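Local coordinates for VgrG protein (Vibrio cholerae, PDB 4DTH), which binds ATP and magnesium as the actin cross-linking domain of a toxin and probably uses them to join G-actin molecules covalently, at residues F184-T189 and A224-A229; E216-K221 and A295-K300; K237-A242 and K316-Y321. All coordinates share one frame; numbering follows the deposited sequence.

Contact 1 (F184-T189 and A224-A229); sequences FGTSAT and AANVFA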
loop_
_atom_site.group_PDB
_atom_site.type_symbol
_atom_site.label_atom_id
_atom_site.label_comp_id
_atom_site.label_asym_id
_atom_site.label_seq_id
_atom_site.Cartn_x
_atom_site.Cartn_y
_atom_site.Cartn_z
ATOM N N PHE A 184 -8.733 13.310 9.480
ATOM C CA PHE A 184 -7.488 13.895 8.970
ATOM C C PHE A 184 -7.478 15.419 9.098
ATOM O O PHE A 184 -8.218 16.107 8.399
ATOM C CB PHE A 184 -7.193 13.450 7.532
ATOM C CG PHE A 184 -5.716 13.434 7.216
ATOM C CD1 PHE A 184 -4.998 14.620 7.102
ATOM C CD2 PHE A 184 -5.046 12.232 7.006
ATOM C CE1 PHE A 184 -3.629 14.603 6.820
ATOM C CE2 PHE A 184 -3.680 12.218 6.729
ATOM C CZ PHE A 184 -2.980 13.400 6.628
ATOM N N GLY A 185 -6.615 15.902 9.984
ATOM C CA GLY A 185 -6.471 17.317 10.310
ATOM C C GLY A 185 -6.953 17.637 11.714
ATOM O O GLY A 185 -6.689 18.731 12.219
ATOM N N THR A 186 -7.661 16.681 12.367
ATOM C CA THR A 186 -8.179 16.893 13.731
ATOM C C THR A 186 -7.128 16.643 14.819
ATOM O O THR A 186 -7.338 17.061 15.962
ATOM C CB THR A 186 -9.470 16.095 13.999
ATOM O OG1 THR A 186 -9.159 14.698 14.054
ATOM C CG2 THR A 186 -10.582 16.384 12.987
ATOM N N SER A 187 -6.021 15.920 14.488
ATOM C CA SER A 187 -4.922 15.577 15.414
ATOM C C SER A 187 -5.433 14.852 16.689
ATOM O O SER A 187 -4.758 14.874 17.722
ATOM C CB SER A 187 -4.138 16.832 15.819
ATOM O OG SER A 187 -4.015 17.802 14.791
ATOM N N ALA A 188 -6.626 14.230 16.606
ATOM C CA ALA A 188 -7.349 13.609 17.724
ATOM C C ALA A 188 -6.729 12.355 18.321
ATOM O O ALA A 188 -6.984 12.044 19.491
ATOM C CB ALA A 188 -8.793 13.342 17.324
ATOM N N THR A 189 -5.965 11.601 17.520
ATOM C CA THR A 189 -5.364 10.349 17.972
ATOM C C THR A 189 -3.860 10.326 17.641
ATOM O O THR A 189 -3.442 11.064 16.745
ATOM C CB THR A 189 -6.073 9.142 17.301
ATOM O OG1 THR A 189 -5.772 9.133 15.904
ATOM C CG2 THR A 189 -7.593 9.101 17.551
ATOM N N ALA A 224 -15.099 21.055 6.270
ATOM C CA ALA A 224 -14.724 21.643 4.979
ATOM C C ALA A 224 -13.268 22.104 4.990
ATOM O O ALA A 224 -12.552 21.818 4.032
ATOM C CB ALA A 224 -15.641 22.803 4.623
ATOM N N ALA A 225 -12.819 22.771 6.086
ATOM C CA ALA A 225 -11.431 23.245 6.214
ATOM C C ALA A 225 -10.425 22.079 6.221
ATOM O O ALA A 225 -9.365 22.183 5.600
ATOM C CB ALA A 225 -11.272 24.103 7.457
ATOM N N ASN A 226 -10.779 20.964 6.898
ATOM C CA ASN A 226 -9.952 19.759 6.955
ATOM C C ASN A 226 -9.831 19.118 5.577
ATOM O O ASN A 226 -8.716 18.776 5.166
ATOM C CB ASN A 226 -10.525 18.754 7.968
ATOM C CG ASN A 226 -10.264 19.125 9.410
ATOM O OD1 ASN A 226 -9.202 19.611 9.772
ATOM N ND2 ASN A 226 -11.204 18.864 10.285
ATOM N N VAL A 227 -10.964 18.975 4.856
ATOM C CA VAL A 227 -10.975 18.394 3.507
ATOM C C VAL A 227 -10.142 19.274 2.572
ATOM O O VAL A 227 -9.328 18.751 1.805
ATOM C CB VAL A 227 -12.400 18.127 2.950
ATOM C CG1 VAL A 227 -12.346 17.675 1.488
ATOM C CG2 VAL A 227 -13.128 17.080 3.796
ATOM N N PHE A 228 -10.317 20.602 2.667
ATOM C CA PHE A 228 -9.555 21.538 1.839
ATOM C C PHE A 228 -8.059 21.381 2.075
ATOM O O PHE A 228 -7.320 21.289 1.105
ATOM C CB PHE A 228 -9.984 22.988 2.112
ATOM C CG PHE A 228 -9.135 24.021 1.407
ATOM C CD1 PHE A 228 -9.413 24.398 0.097
ATOM C CD2 PHE A 228 -8.082 24.646 2.066
ATOM C CE1 PHE A 228 -8.653 25.386 -0.538
ATOM C CE2 PHE A 228 -7.331 25.645 1.429
ATOM C CZ PHE A 228 -7.616 25.990 0.129
ATOM N N ALA A 229 -7.608 21.355 3.348
ATOM C CA ALA A 229 -6.178 21.211 3.639
ATOM C C ALA A 229 -5.610 19.889 3.117
ATOM O O ALA A 229 -4.511 19.880 2.560
ATOM C CB ALA A 229 -5.921 21.336 5.123
HETATM O O HOH W 1 -6.953 17.967 6.840
#

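Contact 2 (E216-K221 and A295-K300); sequences ENLDDK and AKAVMK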
loop_
_atom_site.group_PDB
_atom_site.type_symbol
_atom_site.label_atom_id
_atom_site.label_comp_id
_atom_site.label_asym_id
_atom_site.label_seq_id
_atom_site.Cartn_x
_atom_site.Cartn_y
_atom_site.Cartn_z
ATOM N N GLU A 216 -19.366 32.975 3.874
ATOM C CA GLU A 216 -20.023 31.746 3.495
ATOM C C GLU A 216 -20.624 31.038 4.663
ATOM O O GLU A 216 -20.026 30.947 5.736
ATOM C CB GLU A 216 -19.076 30.846 2.723
ATOM C CG GLU A 216 -18.722 31.442 1.375
ATOM C CD GLU A 216 -17.926 30.517 0.490
ATOM O OE1 GLU A 216 -18.384 29.374 0.268
ATOM O OE2 GLU A 216 -16.856 30.935 -0.010
ATOM N N ASN A 217 -21.853 30.580 4.459
ATOM C CA ASN A 217 -22.556 29.852 5.483
ATOM C C ASN A 217 -22.369 28.379 5.165
ATOM O O ASN A 217 -23.104 27.811 4.353
ATOM C CB ASN A 217 -24.020 30.262 5.529
ATOM C CG ASN A 217 -24.659 29.945 6.848
ATOM O OD1 ASN A 217 -24.044 30.061 7.918
ATOM N ND2 ASN A 217 -25.911 29.534 6.801
ATOM N N LEU A 218 -21.301 27.797 5.726
ATOM C CA LEU A 218 -20.971 26.402 5.452
ATOM C C LEU A 218 -21.695 25.451 6.371
ATOM O O LEU A 218 -21.858 25.741 7.560
ATOM C CB LEU A 218 -19.449 26.163 5.468
ATOM C CG LEU A 218 -18.630 26.931 4.413
ATOM C CD1 LEU A 218 -17.166 26.588 4.533
ATOM C CD2 LEU A 218 -19.111 26.629 2.983
ATOM N N ASP A 219 -22.136 24.310 5.805
ATOM C CA ASP A 219 -22.834 23.257 6.541
ATOM C C ASP A 219 -21.975 22.741 7.691
ATOM O O ASP A 219 -22.437 22.687 8.835
ATOM C CB ASP A 219 -23.270 22.133 5.592
ATOM C CG ASP A 219 -24.377 22.557 4.642
ATOM O OD1 ASP A 219 -25.400 23.131 5.114
ATOM O OD2 ASP A 219 -24.233 22.298 3.423
ATOM N N ASP A 220 -20.687 22.460 7.394
ATOM C CA ASP A 220 -19.727 22.032 8.392
ATOM C C ASP A 220 -18.401 22.660 8.028
ATOM O O ASP A 220 -17.624 22.078 7.266
ATOM C CB ASP A 220 -19.641 20.494 8.456
ATOM C CG ASP A 220 -18.980 19.956 9.712
ATOM O OD1 ASP A 220 -18.066 20.634 10.250
ATOM O OD2 ASP A 220 -19.335 18.838 10.134
ATOM N N LYS A 221 -18.172 23.886 8.527
ATOM C CA LYS A 221 -16.963 24.658 8.236
ATOM C C LYS A 221 -15.629 24.021 8.647
ATOM O O LYS A 221 -14.652 24.155 7.914
ATOM C CB LYS A 221 -17.094 26.114 8.703
ATOM C CG LYS A 221 -17.095 26.306 10.202
ATOM C CD LYS A 221 -17.420 27.738 10.543
ATOM C CE LYS A 221 -16.498 28.308 11.588
ATOM N NZ LYS A 221 -16.701 27.679 12.920
ATOM N N ALA A 295 -18.770 20.831 -0.552
ATOM C CA ALA A 295 -17.814 20.248 -1.500
ATOM C C ALA A 295 -17.521 21.242 -2.625
ATOM O O ALA A 295 -16.351 21.449 -2.955
ATOM C CB ALA A 295 -18.356 18.938 -2.069
ATOM N N LYS A 296 -18.579 21.914 -3.160
ATOM C CA LYS A 296 -18.445 22.925 -4.215
ATOM C C LYS A 296 -17.520 24.057 -3.749
ATOM O O LYS A 296 -16.611 24.436 -4.490
ATOM C CB LYS A 296 -19.822 23.467 -4.668
ATOM C CG LYS A 296 -20.524 22.588 -5.713
ATOM C CD LYS A 296 -21.865 23.185 -6.190
ATOM C CE LYS A 296 -22.537 22.342 -7.255
ATOM N NZ LYS A 296 -23.861 22.873 -7.673
ATOM N N ALA A 297 -17.708 24.533 -2.499
ATOM C CA ALA A 297 -16.914 25.602 -1.877
ATOM C C ALA A 297 -15.449 25.186 -1.700
ATOM O O ALA A 297 -14.553 25.973 -2.005
ATOM C CB ALA A 297 -17.519 25.999 -0.536
ATOM N N VAL A 298 -15.201 23.937 -1.250
ATOM C CA VAL A 298 -13.839 23.413 -1.086
ATOM C C VAL A 298 -13.136 23.367 -2.452
ATOM O O VAL A 298 -12.049 23.935 -2.599
ATOM C CB VAL A 298 -13.826 22.019 -0.385
ATOM C CG1 VAL A 298 -12.467 21.335 -0.526
ATOM C CG2 VAL A 298 -14.220 22.126 1.085
ATOM N N MET A 299 -13.756 22.685 -3.441
ATOM C CA MET A 299 -13.193 22.496 -4.779
ATOM C C MET A 299 -12.886 23.797 -5.500
ATOM O O MET A 299 -11.806 23.924 -6.086
ATOM C CB MET A 299 -14.060 21.557 -5.638
ATOM C CG MET A 299 -14.198 20.146 -5.054
ATOM S SD MET A 299 -12.663 19.400 -4.432
ATOM C CE MET A 299 -11.742 19.341 -5.865
ATOM N N LYS A 300 -13.812 24.765 -5.427
ATOM C CA LYS A 300 -13.660 26.082 -6.048
ATOM C C LYS A 300 -12.421 26.812 -5.512
ATOM O O LYS A 300 -11.729 27.467 -6.290
ATOM C CB LYS A 300 -14.936 26.931 -5.849
ATOM C CG LYS A 300 -15.734 27.172 -7.137
ATOM C CD LYS A 300 -17.163 26.636 -7.047
ATOM C CE LYS A 300 -17.949 26.770 -8.330
ATOM N NZ LYS A 300 -19.316 27.297 -8.065
#

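Contact 3 (K237-A242 and K316-Y321); sequences KTAELA and KNVFQY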
loop_
_atom_site.group_PDB
_atom_site.type_symbol
_atom_site.label_atom_id
_atom_site.label_comp_id
_atom_site.label_asym_id
_atom_site.label_seq_id
_atom_site.Cartn_x
_atom_site.Cartn_y
_atom_site.Cartn_z
ATOM N N LYS A 237 1.467 18.827 -3.738
ATOM C CA LYS A 237 2.560 17.851 -3.747
ATOM C C LYS A 237 2.666 17.148 -5.111
ATOM O O LYS A 237 3.781 16.940 -5.602
ATOM C CB LYS A 237 2.422 16.830 -2.600
ATOM C CG LYS A 237 3.587 15.834 -2.504
ATOM C CD LYS A 237 4.910 16.495 -2.114
ATOM C CE LYS A 237 5.971 15.458 -1.853
ATOM N NZ LYS A 237 7.223 16.111 -1.400
ATOM N N THR A 238 1.507 16.803 -5.723
ATOM C CA THR A 238 1.489 16.153 -7.040
ATOM C C THR A 238 2.137 17.084 -8.077
ATOM O O THR A 238 2.971 16.634 -8.866
ATOM C CB THR A 238 0.080 15.690 -7.415
ATOM O OG1 THR A 238 -0.374 14.775 -6.414
ATOM C CG2 THR A 238 0.047 14.977 -8.775
ATOM N N ALA A 239 1.777 18.383 -8.047
ATOM C CA ALA A 239 2.350 19.375 -8.948
ATOM C C ALA A 239 3.866 19.501 -8.711
ATOM O O ALA A 239 4.638 19.488 -9.675
ATOM C CB ALA A 239 1.652 20.713 -8.763
ATOM N N GLU A 240 4.299 19.518 -7.423
ATOM C CA GLU A 240 5.727 19.579 -7.078
ATOM C C GLU A 240 6.479 18.380 -7.649
ATOM O O GLU A 240 7.533 18.557 -8.276
ATOM C CB GLU A 240 5.908 19.657 -5.547
ATOM C CG GLU A 240 7.356 19.632 -5.074
ATOM C CD GLU A 240 7.508 19.225 -3.620
ATOM O OE1 GLU A 240 7.138 20.028 -2.733
ATOM O OE2 GLU A 240 7.975 18.092 -3.366
ATOM N N LEU A 241 5.928 17.169 -7.464
ATOM C CA LEU A 241 6.556 15.940 -7.952
ATOM C C LEU A 241 6.567 15.858 -9.469
ATOM O O LEU A 241 7.556 15.404 -10.027
ATOM C CB LEU A 241 5.890 14.700 -7.347
ATOM C CG LEU A 241 6.039 14.548 -5.832
ATOM C CD1 LEU A 241 5.132 13.464 -5.320
ATOM C CD2 LEU A 241 7.477 14.259 -5.439
ATOM N N ALA A 242 5.489 16.316 -10.132
ATOM C CA ALA A 242 5.395 16.310 -11.600
ATOM C C ALA A 242 6.488 17.210 -12.184
ATOM O O ALA A 242 7.102 16.855 -13.184
ATOM C CB ALA A 242 4.021 16.802 -12.041
ATOM N N LYS A 316 -4.190 23.342 -14.018
ATOM C CA LYS A 316 -5.416 22.852 -14.669
ATOM C C LYS A 316 -5.367 21.347 -14.810
ATOM O O LYS A 316 -6.349 20.671 -14.504
ATOM C CB LYS A 316 -5.597 23.531 -16.056
ATOM C CG LYS A 316 -6.787 23.040 -16.896
ATOM C CD LYS A 316 -6.360 22.617 -18.308
ATOM C CE LYS A 316 -7.499 21.966 -19.057
ATOM N NZ LYS A 316 -7.066 20.744 -19.787
ATOM N N ASN A 317 -4.221 20.816 -15.274
ATOM C CA ASN A 317 -4.055 19.385 -15.457
ATOM C C ASN A 317 -4.099 18.574 -14.164
ATOM O O ASN A 317 -4.736 17.528 -14.145
ATOM C CB ASN A 317 -2.839 19.079 -16.317
ATOM C CG ASN A 317 -3.154 19.285 -17.780
ATOM O OD1 ASN A 317 -3.860 18.475 -18.391
ATOM N ND2 ASN A 317 -2.703 20.400 -18.352
ATOM N N VAL A 318 -3.468 19.069 -13.085
ATOM C CA VAL A 318 -3.481 18.395 -11.778
ATOM C C VAL A 318 -4.917 18.452 -11.224
ATOM O O VAL A 318 -5.438 17.427 -10.786
ATOM C CB VAL A 318 -2.435 18.991 -10.782
ATOM C CG1 VAL A 318 -2.674 18.491 -9.351
ATOM C CG2 VAL A 318 -1.002 18.667 -11.225
ATOM N N PHE A 319 -5.550 19.641 -11.271
ATOM C CA PHE A 319 -6.924 19.808 -10.789
ATOM C C PHE A 319 -7.885 18.847 -11.500
ATOM O O PHE A 319 -8.563 18.085 -10.814
ATOM C CB PHE A 319 -7.388 21.277 -10.890
ATOM C CG PHE A 319 -8.733 21.519 -10.243
ATOM C CD1 PHE A 319 -9.912 21.328 -10.958
ATOM C CD2 PHE A 319 -8.823 21.902 -8.906
ATOM C CE1 PHE A 319 -11.159 21.515 -10.346
ATOM C CE2 PHE A 319 -10.072 22.099 -8.300
ATOM C CZ PHE A 319 -11.229 21.906 -9.027
ATOM N N GLN A 320 -7.897 18.825 -12.853
ATOM C CA GLN A 320 -8.765 17.943 -13.651
ATOM C C GLN A 320 -8.474 16.464 -13.393
ATOM O O GLN A 320 -9.407 15.668 -13.267
ATOM C CB GLN A 320 -8.641 18.251 -15.160
ATOM C CG GLN A 320 -9.737 17.577 -16.016
ATOM C CD GLN A 320 -9.437 17.474 -17.502
ATOM O OE1 GLN A 320 -8.327 17.741 -17.975
ATOM N NE2 GLN A 320 -10.427 17.038 -18.271
ATOM N N TYR A 321 -7.178 16.098 -13.320
ATOM C CA TYR A 321 -6.760 14.734 -13.073
ATOM C C TYR A 321 -7.443 14.176 -11.819
ATOM O O TYR A 321 -8.056 13.114 -11.881
ATOM C CB TYR A 321 -5.228 14.656 -12.936
ATOM C CG TYR A 321 -4.738 13.269 -12.596
ATOM C CD1 TYR A 321 -4.653 12.279 -13.572
ATOM C CD2 TYR A 321 -4.357 12.942 -11.295
ATOM C CE1 TYR A 321 -4.210 10.994 -13.262
ATOM C CE2 TYR A 321 -3.914 11.661 -10.972
ATOM C CZ TYR A 321 -3.839 10.692 -11.961
ATOM O OH TYR A 321 -3.396 9.438 -11.653
#

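Contact 1 (F184-T189 and A224-A229)
The loop that leaves strand 173-180 and feeds helix 190-196 lies here against one side of helix 221-245, and N226 of that helix does most of the touching. G185 and N226 bring their CA atoms to 5.4 Å. With chi1 at -76°, N226 sets its CG beside its own backbone N, and its carboxamide reaches along the loop. N226 CB sits 3.5 Å from F184 O, N226 OD1 meets the G185 backbone with 3.6 Å to G185 C, and N226 ND2 packs on the methyl T186 CG2 at 3.7 Å. The side chains of T186 and N226 cross at about a right angle, while T186 OG1 turns to its own loop and bonds to G183 O. G185 has no side chain, and the amide oxygen N226 OD1 can lie close against its backbone.

No direct hydrogen bond spans the two segments. One water does the bridging, donating to F184 O at 2.7 Å and to N226 O at 2.6 Å, so a loop carbonyl and a helix carbonyl share one donor molecule. G185 itself is held by E196 OE2 at its N and by K206 NZ at its O. T189 OG1 then caps L192 N, making this a strand-to-helix connection that ends in a threonine N-cap and rests on a neighbouring helix through a bridging water.

Contact 2 (E216-K221 and A295-K300)
A297 turns its methyl outward from helix 292-307, and two side chains of the loop 216-221 converge on it from different directions. L218 comes from straight ahead: its methyl CD2 lies 3.9 Å from A297 CB, almost on the line that the CA and CB of A297 define, with an angle of about 174° at CB. E216 comes from the flank. Its carboxylate oxygen OE1 rests 3.6 Å from A297 CB, and the angle from A297 CA through CB to this oxygen is only about 123°. The leucine methyl and the glutamate oxygen are themselves 3.9 Å apart, E216 OE1 to L218 CD2, so the alanine methyl faces one apolar and one polar group side by side.

Both loop residues start their side chains the same way, with CG beside the backbone N and opposite the carbonyl carbon. E216 then runs on extended through CD, which carries the carboxylate across to the helix and near H301 one turn further on. L218 divides its work: CD2 takes A297, while CD1 packs on A224 CB of helix 221-245, and F209 lines the same leucine. No hydrogen bond links the two segments, and the backbones stay well apart, 8.4 Å between the CA atoms of L218 and A297.

The polar grip comes from just outside, where the D294 carboxylate accepts the backbone N-H groups of both D219 and D220, and D219 OD2 bonds to S291 OG. D220 in turn caps L223 N through OD1. This is an aspartate-capped helix start, its lead-in loop fastened to the N-terminal part of a neighbouring helix in the helical region of the domain.

Contact 3 (K237-A242 and K316-Y321)
V318 reaches from helix 312-323 to helix 221-245, and its isopropyl group makes the close contacts between the two segments. V318 CA lies 6.6 Å from A239 CA, a short separation that the small alanine side chain permits. From CB, which points at the opposite helix, the group forks. CG1 stands opposite the backbone N, chi1 167°, and meets T238 CB at 4.4 Å. CG2 goes the other way, beside the backbone N, and settles over A239, 4.1 Å from A239 CA and 4.2 Å from A239 CB. This second methyl therefore touches the backbone of the helix as well as a side chain. One turn beyond, A242 borders the same spot more loosely, with A242 CB 5.4 Å from V318 CG2.

This is plain apolar helix-to-helix packing in the buried interior of the domain's helical region: a branched side chain laid against a surface of threonine and alanines. No polar bond passes between the segments. T238 OG1 bonds to I234 O of its own helix, and it is T238 CB that faces the valine. L306 and L314 press on A239, and F322 and W275 on T238.

Around the helix from A239, K237 and E240 pair with each other, K237 NZ to E240 OE2 at 2.9 Å; the lysine nitrogen comes in on the syn side of the carboxylate, 29° above its plane. On the helix of V318, N317 divides its amide: OD1 accepts from E251 N, while ND2 bonds back to S313 O one turn earlier in its own helix. F319, the next residue after V318, packs against L306, M299 and K303 of helix 292-307.

From the N terminus, the chain leaves strand 173-180 and enters contact 1, which closes when helix 221-245 returns to 184-189. Contact 2 opens inside that span, at 216-221, and closes only at helix 292-307, so contacts 1 and 2 cross. Contact 3 opens further along helix 221-245 and closes at 316-321; it crosses contact 2 but follows contact 1 in series. Contacts 1 and 2 touch directly, with V298 packed on A224, V227 and F228, and contacts 2 and 3 meet where M299 O approaches F319 CE2. Helix 221-245 thus joins the loop after strand 173-180 to helices 292-307 and 312-323.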